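Local coordinates for protein gamma-glutamyl-gamma-aminobutyrate hydrolase PuuD (Escherichia coli, PDB 6VTV) that hydrolyses the gamma-glutamyl linkage of gamma-glutamyl-gamma-aminobutyrate, releasing 4-aminobutanoate and glutamate in the last step of putrescine degradation, at residues A27-Q32 / L49-A54; Y70-P75 / P94-L99; G120-V125 / G130-K135; R111-A116 / I245-H250; L99-I104 / V125-G130. One frame throughout, in Å; residues are numbered along the deposited sequence.

Interaction 1 of 5, residues A27-Q32 / L49-A54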
# COMPACT_ATOMS: atom_id res chain seq x y z
N ALA B 27 13.19 4.26 -3.89
CA ALA B 27 12.49 4.22 -2.61
C ALA B 27 11.07 3.71 -2.81
O ALA B 27 10.35 4.19 -3.69
CB ALA B 27 12.48 5.60 -1.97
N THR B 28 10.67 2.74 -2.00
CA THR B 28 9.40 2.05 -2.19
C THR B 28 8.70 1.87 -0.86
O THR B 28 9.35 1.59 0.16
CB THR B 28 9.62 0.69 -2.86
OG1 THR B 28 10.39 0.85 -4.06
CG2 THR B 28 8.29 0.05 -3.22
N GLN B 29 7.38 2.05 -0.86
CA GLN B 29 6.55 1.73 0.28
C GLN B 29 6.03 0.30 0.13
O GLN B 29 5.51 -0.07 -0.93
CB GLN B 29 5.38 2.71 0.39
CG GLN B 29 5.82 4.15 0.59
CD GLN B 29 6.14 4.46 2.04
OE1 GLN B 29 5.26 4.40 2.91
NE2 GLN B 29 7.39 4.80 2.32
N THR B 30 6.19 -0.50 1.18
CA THR B 30 5.93 -1.93 1.10
C THR B 30 4.97 -2.37 2.19
O THR B 30 4.83 -1.73 3.24
CB THR B 30 7.23 -2.74 1.21
OG1 THR B 30 7.73 -2.67 2.55
CG2 THR B 30 8.28 -2.21 0.25
N LEU B 31 4.31 -3.50 1.94
CA LEU B 31 3.43 -4.14 2.91
C LEU B 31 3.40 -5.63 2.61
O LEU B 31 2.93 -6.03 1.54
CB LEU B 31 2.02 -3.55 2.86
CG LEU B 31 0.99 -4.19 3.78
CD1 LEU B 31 1.48 -4.21 5.22
CD2 LEU B 31 -0.34 -3.46 3.67
N GLN B 32 3.90 -6.44 3.54
CA GLN B 32 3.94 -7.88 3.33
C GLN B 32 2.54 -8.44 3.20
O GLN B 32 1.62 -8.03 3.92
CB GLN B 32 4.70 -8.56 4.47
CG GLN B 32 6.21 -8.39 4.39
CD GLN B 32 6.93 -9.19 5.46
OE1 GLN B 32 6.35 -9.55 6.47
NE2 GLN B 32 8.22 -9.45 5.23
N LEU B 49 -1.22 2.56 3.87
CA LEU B 49 -1.01 3.99 4.10
C LEU B 49 0.45 4.35 3.90
O LEU B 49 1.31 3.93 4.69
CB LEU B 49 -1.45 4.36 5.52
CG LEU B 49 -2.84 3.86 5.94
CD1 LEU B 49 -3.11 4.17 7.40
CD2 LEU B 49 -3.92 4.47 5.05
N PRO B 50 0.79 5.13 2.87
CA PRO B 50 2.18 5.57 2.69
C PRO B 50 2.59 6.57 3.76
O PRO B 50 1.77 7.23 4.40
CB PRO B 50 2.18 6.21 1.30
CG PRO B 50 0.87 5.84 0.67
CD PRO B 50 -0.09 5.58 1.78
N HIS B 51 3.91 6.69 3.92
CA HIS B 51 4.47 7.56 4.95
C HIS B 51 4.17 9.03 4.71
O HIS B 51 4.17 9.82 5.66
CB HIS B 51 5.99 7.36 5.04
CG HIS B 51 6.39 5.98 5.48
ND1 HIS B 51 7.68 5.52 5.41
CD2 HIS B 51 5.65 4.96 5.99
CE1 HIS B 51 7.74 4.28 5.86
NE2 HIS B 51 6.52 3.91 6.21
N ALA B 52 3.91 9.43 3.46
CA ALA B 52 3.58 10.82 3.17
C ALA B 52 2.27 11.24 3.83
O ALA B 52 2.05 12.44 4.03
CB ALA B 52 3.50 11.05 1.66
N LEU B 53 1.41 10.29 4.18
CA LEU B 53 0.15 10.60 4.85
C LEU B 53 0.35 11.08 6.27
O LEU B 53 -0.62 11.53 6.89
CB LEU B 53 -0.76 9.38 4.83
CG LEU B 53 -1.18 8.91 3.44
CD1 LEU B 53 -2.23 7.82 3.53
CD2 LEU B 53 -1.69 10.09 2.62
N ALA B 54 1.57 11.00 6.81
CA ALA B 54 1.84 11.54 8.14
C ALA B 54 1.68 13.06 8.18
O ALA B 54 1.63 13.63 9.27
CB ALA B 54 3.25 11.16 8.59
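Gln29 reaches from strand 26-32, which pairs across the dimer interface, to Pro50 and His51, where the chain leaves strand 45-49 for a short 3-10 turn in this class I glutamine amidotransferase-type alpha/beta fold. Polar contact comes first: the backbone N of His51 donates to Gln29 OE1 at 2.8 Å, with an N-H...O angle of 145°. The donor stands well above the plane of the amide carbonyl, 56° out of it. The glutamine chain is bent at chi2, which turns OE1 toward the His51 N-H. The ring is also tied by NE2, hydrogen-bonded to the carbonyl O of Met18 on strand 13-23, while Gln29 NE2 bonds to Glu33 of the second subunit. Strand 26-32 pairs antiparallel with a strand of that subunit, so the sheet continues through the dimer and Gln29 ties the interface strand to the turn. Van der Waals contact accompanies the bonds: OE1 also touches Pro50 CA at 3.3 Å. Finally comes amide against ring: the two planes are almost perpendicular, 82° apart, and Gln29 OE1 lies over one face of the His51 imidazole, toward its rim, 3.2 Å from CD2.

Interaction 2 of 5, residues Y70-P75 / P94-L99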
# COMPACT_ATOMS: atom_id res chain seq x y z
N TYR B 70 -3.96 -0.64 11.70
CA TYR B 70 -3.25 -1.91 11.67
C TYR B 70 -1.76 -1.62 11.56
O TYR B 70 -1.30 -1.06 10.56
CB TYR B 70 -3.73 -2.76 10.49
CG TYR B 70 -3.20 -4.17 10.41
CD1 TYR B 70 -2.93 -4.91 11.55
CD2 TYR B 70 -3.00 -4.78 9.18
CE1 TYR B 70 -2.45 -6.20 11.47
CE2 TYR B 70 -2.52 -6.06 9.08
CZ TYR B 70 -2.25 -6.78 10.23
OH TYR B 70 -1.77 -8.07 10.12
N LEU B 71 -1.00 -1.99 12.60
CA LEU B 71 0.44 -1.74 12.64
C LEU B 71 1.19 -3.05 12.45
O LEU B 71 1.37 -3.81 13.42
CB LEU B 71 0.83 -1.09 13.97
CG LEU B 71 0.16 0.23 14.35
CD1 LEU B 71 0.76 0.76 15.64
CD2 LEU B 71 0.30 1.26 13.24
N PRO B 72 1.65 -3.36 11.25
CA PRO B 72 2.39 -4.61 11.04
C PRO B 72 3.77 -4.57 11.66
O PRO B 72 4.31 -3.50 11.99
CB PRO B 72 2.47 -4.74 9.51
CG PRO B 72 1.53 -3.70 8.97
CD PRO B 72 1.47 -2.62 9.99
N GLY B 73 4.35 -5.75 11.82
CA GLY B 73 5.75 -5.85 12.20
C GLY B 73 6.66 -5.52 11.03
O GLY B 73 6.23 -5.33 9.89
N SER B 74 7.96 -5.45 11.33
CA SER B 74 8.96 -5.09 10.34
C SER B 74 10.35 -5.35 10.90
O SER B 74 10.54 -5.29 12.12
CB SER B 74 8.81 -3.62 9.93
OG SER B 74 9.79 -3.23 8.99
N PRO B 75 11.35 -5.64 10.06
CA PRO B 75 12.72 -5.76 10.57
C PRO B 75 13.26 -4.48 11.19
O PRO B 75 14.18 -4.55 12.00
CB PRO B 75 13.53 -6.16 9.33
CG PRO B 75 12.53 -6.76 8.40
CD PRO B 75 11.25 -6.02 8.64
N PRO B 94 12.71 5.99 9.65
CA PRO B 94 12.18 7.24 10.23
C PRO B 94 10.82 7.64 9.67
O PRO B 94 10.01 8.21 10.40
CB PRO B 94 13.26 8.27 9.89
CG PRO B 94 14.51 7.45 9.71
CD PRO B 94 14.04 6.19 9.06
N GLY B 95 10.56 7.33 8.40
CA GLY B 95 9.26 7.66 7.83
C GLY B 95 8.12 6.90 8.49
O GLY B 95 7.08 7.48 8.80
N ARG B 96 8.31 5.60 8.71
CA ARG B 96 7.29 4.82 9.42
C ARG B 96 7.13 5.30 10.85
O ARG B 96 6.01 5.38 11.36
CB ARG B 96 7.63 3.33 9.38
CG ARG B 96 6.96 2.55 10.49
CD ARG B 96 6.47 1.19 10.04
NE ARG B 96 5.67 0.56 11.09
CZ ARG B 96 5.19 -0.68 11.03
NH1 ARG B 96 5.42 -1.44 9.97
NH2 ARG B 96 4.47 -1.16 12.04
N ASP B 97 8.25 5.61 11.52
CA ASP B 97 8.18 6.19 12.86
C ASP B 97 7.28 7.42 12.88
O ASP B 97 6.41 7.56 13.75
CB ASP B 97 9.59 6.57 13.34
CG ASP B 97 10.39 5.38 13.81
OD1 ASP B 97 9.85 4.25 13.82
OD2 ASP B 97 11.56 5.57 14.18
N LEU B 98 7.47 8.32 11.91
CA LEU B 98 6.67 9.53 11.84
C LEU B 98 5.19 9.21 11.69
O LEU B 98 4.34 9.74 12.42
CB LEU B 98 7.15 10.40 10.69
CG LEU B 98 6.84 11.90 10.75
CD1 LEU B 98 7.57 12.56 11.91
CD2 LEU B 98 7.19 12.56 9.43
N LEU B 99 4.85 8.33 10.74
CA LEU B 99 3.46 7.99 10.50
C LEU B 99 2.87 7.21 11.67
O LEU B 99 1.73 7.46 12.08
CB LEU B 99 3.32 7.19 9.21
CG LEU B 99 1.91 6.70 8.86
CD1 LEU B 99 0.96 7.88 8.69
CD2 LEU B 99 1.91 5.82 7.62
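Arg96, in the first turn of helix 94-109, points its guanidinium at the carbonyl of Pro72, in the loop that follows strand 68-71 of the central sheet of the glutamine amidotransferase-type fold. CG lies anti to the backbone N, chi1 158°, and beyond the bend at chi2 the chain runs out extended, carrying the flat end group to the loop. Pro72 O meets the guanidinium at its edge, near its plane, rather than over a face. NH2 donates to it, but the modelled separation of NH2 and Pro72 O, 2.3 Å, is shorter than a normal hydrogen bond, so the exact distance is doubtful. NH1, whose position is less sure, adds a weak second bond to the same oxygen. Glu123 of helix 119-127 forms a salt bridge with Arg96 NE; the two acceptors probably hold the guanidinium's rotation, and the carboxylate probably offsets its charge. Gly73, next along the loop, comes within about 4 Å of the side chains of Cys118 and His226, the predicted nucleophile and histidine of the active site, which places the contact beside the probable active site. The proline ring crosses the arginine obliquely, with Pro72 CD 3.9 Å from Arg96 NH2.

Interaction 3 of 5, residues G120-V125 / G130-K135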
# COMPACT_ATOMS: atom_id res chain seq x y z
N GLY B 120 4.82 -2.92 15.80
CA GLY B 120 3.67 -2.12 16.18
C GLY B 120 3.49 -2.03 17.69
O GLY B 120 3.18 -0.96 18.22
N LEU B 121 3.67 -3.15 18.39
CA LEU B 121 3.63 -3.12 19.85
C LEU B 121 4.69 -2.16 20.39
O LEU B 121 4.42 -1.35 21.29
CB LEU B 121 3.83 -4.52 20.42
CG LEU B 121 4.08 -4.63 21.93
CD1 LEU B 121 3.38 -5.85 22.51
CD2 LEU B 121 5.57 -4.69 22.26
N GLN B 122 5.91 -2.25 19.85
CA GLN B 122 6.97 -1.33 20.27
C GLN B 122 6.63 0.11 19.91
O GLN B 122 6.98 1.03 20.64
CB GLN B 122 8.29 -1.76 19.64
CG GLN B 122 8.71 -3.18 20.01
CD GLN B 122 9.83 -3.71 19.14
OE1 GLN B 122 10.22 -3.08 18.15
NE2 GLN B 122 10.36 -4.88 19.49
N GLU B 123 5.93 0.32 18.79
CA GLU B 123 5.44 1.65 18.46
C GLU B 123 4.40 2.11 19.48
O GLU B 123 4.39 3.28 19.88
CB GLU B 123 4.86 1.67 17.05
CG GLU B 123 5.92 1.63 15.96
CD GLU B 123 5.34 1.34 14.59
OE1 GLU B 123 4.19 0.84 14.52
OE2 GLU B 123 6.03 1.60 13.58
N LEU B 124 3.52 1.20 19.91
CA LEU B 124 2.52 1.54 20.91
C LEU B 124 3.18 1.93 22.23
O LEU B 124 2.78 2.91 22.87
CB LEU B 124 1.57 0.36 21.13
CG LEU B 124 0.10 0.52 20.74
CD1 LEU B 124 -0.75 -0.53 21.44
CD2 LEU B 124 -0.40 1.92 21.07
N VAL B 125 4.18 1.16 22.65
CA VAL B 125 4.85 1.43 23.92
C VAL B 125 5.55 2.78 23.88
O VAL B 125 5.46 3.57 24.83
CB VAL B 125 5.83 0.29 24.26
CG1 VAL B 125 6.72 0.67 25.43
CG2 VAL B 125 5.07 -1.00 24.55
N GLY B 130 6.55 5.03 26.84
CA GLY B 130 7.41 3.97 27.30
C GLY B 130 8.76 3.96 26.61
O GLY B 130 9.12 4.88 25.87
N SER B 131 9.51 2.89 26.86
CA SER B 131 10.84 2.73 26.30
C SER B 131 11.04 1.27 25.91
O SER B 131 10.23 0.40 26.24
CB SER B 131 11.93 3.18 27.28
OG SER B 131 11.88 2.40 28.47
N LEU B 132 12.14 1.00 25.21
CA LEU B 132 12.42 -0.32 24.67
C LEU B 132 13.80 -0.80 25.10
O LEU B 132 14.72 0.00 25.32
CB LEU B 132 12.35 -0.33 23.14
CG LEU B 132 11.10 0.27 22.49
CD1 LEU B 132 11.25 0.25 20.98
CD2 LEU B 132 9.86 -0.50 22.92
N HIS B 133 13.94 -2.12 25.20
CA HIS B 133 15.25 -2.75 25.25
C HIS B 133 15.81 -2.78 23.83
O HIS B 133 15.17 -3.32 22.92
CB HIS B 133 15.15 -4.17 25.80
CG HIS B 133 14.91 -4.23 27.28
ND1 HIS B 133 15.89 -3.93 28.21
CD2 HIS B 133 13.82 -4.59 27.99
CE1 HIS B 133 15.40 -4.09 29.42
NE2 HIS B 133 14.15 -4.49 29.32
N ARG B 134 16.99 -2.20 23.63
CA ARG B 134 17.56 -2.16 22.29
C ARG B 134 18.27 -3.46 21.92
O ARG B 134 18.42 -3.75 20.73
CB ARG B 134 18.52 -0.98 22.15
CG ARG B 134 17.80 0.36 22.13
CD ARG B 134 18.71 1.51 22.53
NE ARG B 134 19.64 1.88 21.48
CZ ARG B 134 20.34 3.01 21.46
NH1 ARG B 134 20.20 3.89 22.45
NH2 ARG B 134 21.17 3.27 20.46
N LYS B 135 18.70 -4.24 22.91
CA LYS B 135 19.39 -5.52 22.68
C LYS B 135 18.92 -6.50 23.75
O LYS B 135 19.50 -6.55 24.84
CB LYS B 135 20.91 -5.35 22.70
CG LYS B 135 21.46 -4.46 21.60
CD LYS B 135 21.43 -5.15 20.25
CE LYS B 135 22.54 -6.17 20.12
NZ LYS B 135 22.46 -6.91 18.83
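Leu132 turns its isobutyl end back onto helix 119-127, laying both methyls against the root of Gln122: CD1 and CD2 are each 3.8 Å from Gln122 CB. The two side chains cross at about a right angle. Leu132 has CG anti to its carbonyl carbon, chi1 -51°, which aims the branch at the helix, while Gln122 leaves the same contact by running extended beyond CG, so the glutamine offers its aliphatic base here and its amide lies away from Leu132. One turn further on, Val125 presents a single branch. With CG1 anti to the backbone N (chi1 169°), that methyl lies over the returning chain, 3.6 Å from Ser131 O and 4.2 Å from Leu132 CD2. Gly130, without a side chain, passes close by the same methyl. Its N bonds to Val125 O at 2.7 Å, with the donor tilted 25° from the carbonyl plane, fastening the chain just as it leaves the helix. The contact is thus a tight helix-to-strand return, with a backbone bond at its hinge and apolar packing farther along. Gln122 is about 5 Å from the side chain of Cys118, the predicted nucleophile, which sits at the turn between strand 114-117 and helix 119-127, consistent with the nucleophile elbow of this family. In the fold, helix 119-127 is flanked by helix 94-109, onto which Glu123 and Leu124 pack, while the outgoing chain forms the short strand 132-133, paired antiparallel with strand 190-191.

Interaction 4 of 5, residues R111-A116 / I245-H250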
# COMPACT_ATOMS: atom_id res chain seq x y z
N ARG B 111 -10.60 7.19 19.57
CA ARG B 111 -11.05 5.87 20.02
C ARG B 111 -11.23 4.91 18.84
O ARG B 111 -12.13 4.07 18.82
CB ARG B 111 -12.34 5.98 20.84
CG ARG B 111 -12.31 7.13 21.84
CD ARG B 111 -13.28 6.96 23.00
NE ARG B 111 -14.39 6.07 22.69
CZ ARG B 111 -14.79 5.08 23.49
NH1 ARG B 111 -14.17 4.86 24.64
NH2 ARG B 111 -15.81 4.31 23.14
N ILE B 112 -10.35 5.04 17.85
CA ILE B 112 -10.34 4.11 16.71
C ILE B 112 -9.58 2.85 17.12
O ILE B 112 -8.49 2.95 17.70
CB ILE B 112 -9.68 4.77 15.50
CG1 ILE B 112 -10.44 6.04 15.10
CG2 ILE B 112 -9.62 3.79 14.33
CD1 ILE B 112 -9.73 6.86 14.05
N PRO B 113 -10.13 1.66 16.86
CA PRO B 113 -9.44 0.43 17.25
C PRO B 113 -8.07 0.31 16.60
O PRO B 113 -7.88 0.69 15.44
CB PRO B 113 -10.38 -0.68 16.78
CG PRO B 113 -11.73 -0.03 16.74
CD PRO B 113 -11.47 1.39 16.31
N ILE B 114 -7.11 -0.21 17.36
CA ILE B 114 -5.74 -0.42 16.90
C ILE B 114 -5.34 -1.85 17.19
O ILE B 114 -5.59 -2.37 18.28
CB ILE B 114 -4.75 0.56 17.57
CG1 ILE B 114 -5.23 2.00 17.43
CG2 ILE B 114 -3.36 0.39 16.98
CD1 ILE B 114 -4.38 2.99 18.20
N PHE B 115 -4.72 -2.50 16.21
CA PHE B 115 -4.10 -3.81 16.39
C PHE B 115 -2.67 -3.72 15.88
O PHE B 115 -2.44 -3.44 14.70
CB PHE B 115 -4.87 -4.91 15.66
CG PHE B 115 -4.37 -6.30 15.97
CD1 PHE B 115 -3.99 -6.64 17.26
CD2 PHE B 115 -4.29 -7.26 14.97
CE1 PHE B 115 -3.54 -7.91 17.54
CE2 PHE B 115 -3.84 -8.53 15.26
CZ PHE B 115 -3.46 -8.86 16.54
N ALA B 116 -1.71 -3.96 16.77
CA ALA B 116 -0.30 -3.76 16.49
C ALA B 116 0.46 -5.06 16.67
O ALA B 116 0.20 -5.82 17.61
CB ALA B 116 0.28 -2.68 17.40
N ILE B 245 -11.51 -7.02 14.29
CA ILE B 245 -12.54 -6.64 13.33
C ILE B 245 -13.87 -6.40 14.03
O ILE B 245 -14.62 -5.48 13.68
CB ILE B 245 -12.66 -7.72 12.23
CG1 ILE B 245 -11.37 -7.79 11.42
CG2 ILE B 245 -13.83 -7.42 11.32
CD1 ILE B 245 -10.97 -6.46 10.79
N THR B 246 -14.19 -7.22 15.04
CA THR B 246 -15.40 -7.00 15.83
C THR B 246 -15.37 -5.64 16.51
O THR B 246 -16.40 -4.96 16.61
CB THR B 246 -15.56 -8.11 16.87
OG1 THR B 246 -15.67 -9.38 16.21
CG2 THR B 246 -16.79 -7.88 17.73
N ALA B 247 -14.19 -5.23 16.99
CA ALA B 247 -14.06 -3.91 17.61
C ALA B 247 -14.29 -2.80 16.59
O ALA B 247 -14.92 -1.78 16.90
CB ALA B 247 -12.68 -3.77 18.25
N CYS B 248 -13.78 -2.98 15.37
CA CYS B 248 -14.01 -1.99 14.32
C CYS B 248 -15.49 -1.93 13.95
O CYS B 248 -16.02 -0.84 13.72
CB CYS B 248 -13.16 -2.32 13.10
SG CYS B 248 -11.39 -2.45 13.46
N GLN B 249 -16.16 -3.08 13.91
CA GLN B 249 -17.61 -3.08 13.72
C GLN B 249 -18.30 -2.31 14.85
O GLN B 249 -19.22 -1.53 14.60
CB GLN B 249 -18.14 -4.51 13.66
CG GLN B 249 -17.80 -5.25 12.39
CD GLN B 249 -18.24 -6.69 12.43
OE1 GLN B 249 -17.65 -7.51 13.14
NE2 GLN B 249 -19.28 -7.02 11.67
N HIS B 250 -17.87 -2.54 16.09
CA HIS B 250 -18.42 -1.80 17.22
C HIS B 250 -18.11 -0.32 17.09
O HIS B 250 -18.95 0.53 17.42
CB HIS B 250 -17.88 -2.37 18.53
CG HIS B 250 -18.63 -1.91 19.74
ND1 HIS B 250 -19.99 -2.10 19.89
CD2 HIS B 250 -18.21 -1.29 20.87
CE1 HIS B 250 -20.37 -1.60 21.05
NE2 HIS B 250 -19.31 -1.10 21.66
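This is plain apolar packing of a strand entrance against a helix: Pro113, just ahead of strand 114-117, fits against Ala247 and Cys248 on the long C-terminal helix 235-254. In the alpha/beta fold of the glutamine amidotransferase type, that helix covers the central sheet near the start of the strand leading to the predicted nucleophile. The proline ring is the sole meeting point on the strand side. Its CB packs between two neighbouring helix residues, 3.9 Å from Cys248 SG and 4.1 Å from Ala247 CB. The cysteine sulfur lies beside its own backbone N, anti to the carbonyl carbon (chi1 -56°), and this rotation lays SG alongside the ring. Ala247 presents its methyl directly to Pro113, a small group, consistent with the close approach of the helix backbone; the CA atoms of Pro113 and Cys248 are 5.9 Å apart. Phe244 and His251 of the same helix also touch the ring, widening the contact along the helix. Further up the strand, Phe115 meets Phe241 edge-to-face, a second contact to the same helix two residues further on. At the outer end of the proline, CG rests on the helix backbone, 3.6 Å from Ala247 O.

Interaction 5 of 5, residues L99-I104 / V125-G130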
# COMPACT_ATOMS: atom_id res chain seq x y z
N LEU B 99 4.85 8.33 10.74
CA LEU B 99 3.46 7.99 10.50
C LEU B 99 2.87 7.21 11.67
O LEU B 99 1.73 7.46 12.08
CB LEU B 99 3.32 7.19 9.21
CG LEU B 99 1.91 6.70 8.86
CD1 LEU B 99 0.96 7.88 8.69
CD2 LEU B 99 1.91 5.82 7.62
N SER B 100 3.63 6.26 12.23
CA SER B 100 3.12 5.44 13.32
C SER B 100 2.80 6.28 14.55
O SER B 100 1.72 6.15 15.14
CB SER B 100 4.13 4.35 13.67
OG SER B 100 4.27 3.42 12.61
N MET B 101 3.73 7.15 14.95
CA MET B 101 3.49 8.00 16.11
C MET B 101 2.27 8.89 15.90
O MET B 101 1.45 9.06 16.80
CB MET B 101 4.72 8.84 16.42
CG MET B 101 5.96 8.04 16.82
SD MET B 101 5.69 6.99 18.25
CE MET B 101 6.02 5.38 17.55
N ALA B 102 2.14 9.47 14.70
CA ALA B 102 1.04 10.39 14.45
C ALA B 102 -0.30 9.66 14.43
O ALA B 102 -1.28 10.13 15.02
CB ALA B 102 1.26 11.13 13.13
N ILE B 103 -0.36 8.50 13.77
CA ILE B 103 -1.64 7.82 13.63
C ILE B 103 -2.06 7.12 14.91
O ILE B 103 -3.25 6.93 15.16
CB ILE B 103 -1.60 6.86 12.43
CG1 ILE B 103 -3.02 6.60 11.92
CG2 ILE B 103 -0.90 5.56 12.79
CD1 ILE B 103 -3.08 6.08 10.50
N ILE B 104 -1.10 6.72 15.76
CA ILE B 104 -1.46 6.15 17.06
C ILE B 104 -2.10 7.21 17.94
O ILE B 104 -3.20 7.02 18.48
CB ILE B 104 -0.23 5.53 17.74
CG1 ILE B 104 0.20 4.24 17.03
CG2 ILE B 104 -0.53 5.23 19.20
CD1 ILE B 104 1.56 3.74 17.47
N VAL B 125 4.18 1.16 22.65
CA VAL B 125 4.85 1.43 23.92
C VAL B 125 5.55 2.78 23.88
O VAL B 125 5.46 3.57 24.83
CB VAL B 125 5.83 0.29 24.26
CG1 VAL B 125 6.72 0.67 25.43
CG2 VAL B 125 5.07 -1.00 24.55
N VAL B 126 6.23 3.08 22.78
CA VAL B 126 6.97 4.34 22.69
C VAL B 126 6.00 5.51 22.54
O VAL B 126 6.23 6.59 23.11
CB VAL B 126 7.98 4.28 21.53
CG1 VAL B 126 8.61 5.64 21.29
CG2 VAL B 126 9.06 3.25 21.83
N ALA B 127 4.91 5.33 21.79
CA ALA B 127 4.00 6.44 21.53
C ALA B 127 3.31 6.91 22.80
O ALA B 127 2.95 8.09 22.91
CB ALA B 127 2.96 6.04 20.48
N THR B 128 3.10 6.01 23.77
CA THR B 128 2.40 6.35 25.00
C THR B 128 3.34 6.68 26.15
O THR B 128 2.89 6.79 27.29
CB THR B 128 1.46 5.20 25.39
OG1 THR B 128 2.18 3.96 25.34
CG2 THR B 128 0.28 5.14 24.44
N GLY B 129 4.64 6.84 25.88
CA GLY B 129 5.59 7.29 26.87
C GLY B 129 6.53 6.23 27.41
O GLY B 129 7.27 6.52 28.36
N GLY B 130 6.55 5.03 26.84
CA GLY B 130 7.41 3.97 27.30
C GLY B 130 8.76 3.96 26.61
O GLY B 130 9.12 4.88 25.87
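Ala127 sets its methyl between Met101 and Ile104, one turn apart on helix 94-109. Met101 SD lies 3.7 Å from Ala127 CB, and Ile104 CG2 is 3.8 Å from the same carbon, so a single small side chain fills the notch between two larger ones. The helices come close here, with the CA atoms of Met101 and Ala127 only 5.7 Å apart. Met101 is folded to reach this place: bends at chi2 (-58°) and chi3 bring the thioether round toward the alanine, where SD also grazes Val126 CG1 at 4.4 Å. Ile104 uses its CG2 branch, anti to the backbone N, while its CD1 also touches the methyl, 4.0 Å from Ala127 CB. All of this is apolar. The next shell is polar: Ser100 OG bonds to Glu123 on the facing helix and to the carbonyl of Arg96, linking the two helices. The last turn of helix 119-127 is itself closed by a Schellman motif, in which Gly129, the C-prime residue with positive phi, turns the chain so that Gly130 N returns to Val125 O, while Gly129 N bonds to Val126 O. Thr128 OG1 bonds back to Leu124 O as well. Helix 94-109 packs on strand 13-23, with Leu99, Ser100 and Ile103 resting on Val17, while Val125 and Thr128, at the end of helix 119-127, face Leu198 of strand 198-203.

In the fold
From the N terminus, interaction 1 closes first, joining strand 26-32 to the turn after strand 45-49 across helix 33-42. Interaction 2 follows in series, closing the helix-free loop between strand 68-71 and helix 94-109; it touches interaction 1 where His51 meets Arg96. Interaction 5 shares Leu99 with it and pairs helix 94-109 with helix 119-127, while interaction 3 is a short return from that second helix. Interactions 3 and 5 cross along the chain and share Val125 and Gly130. Interaction 4 closes the longest loop, tying the start of strand 114-117 to C-terminal helix 235-254; it encloses interaction 3 and crosses interaction 5.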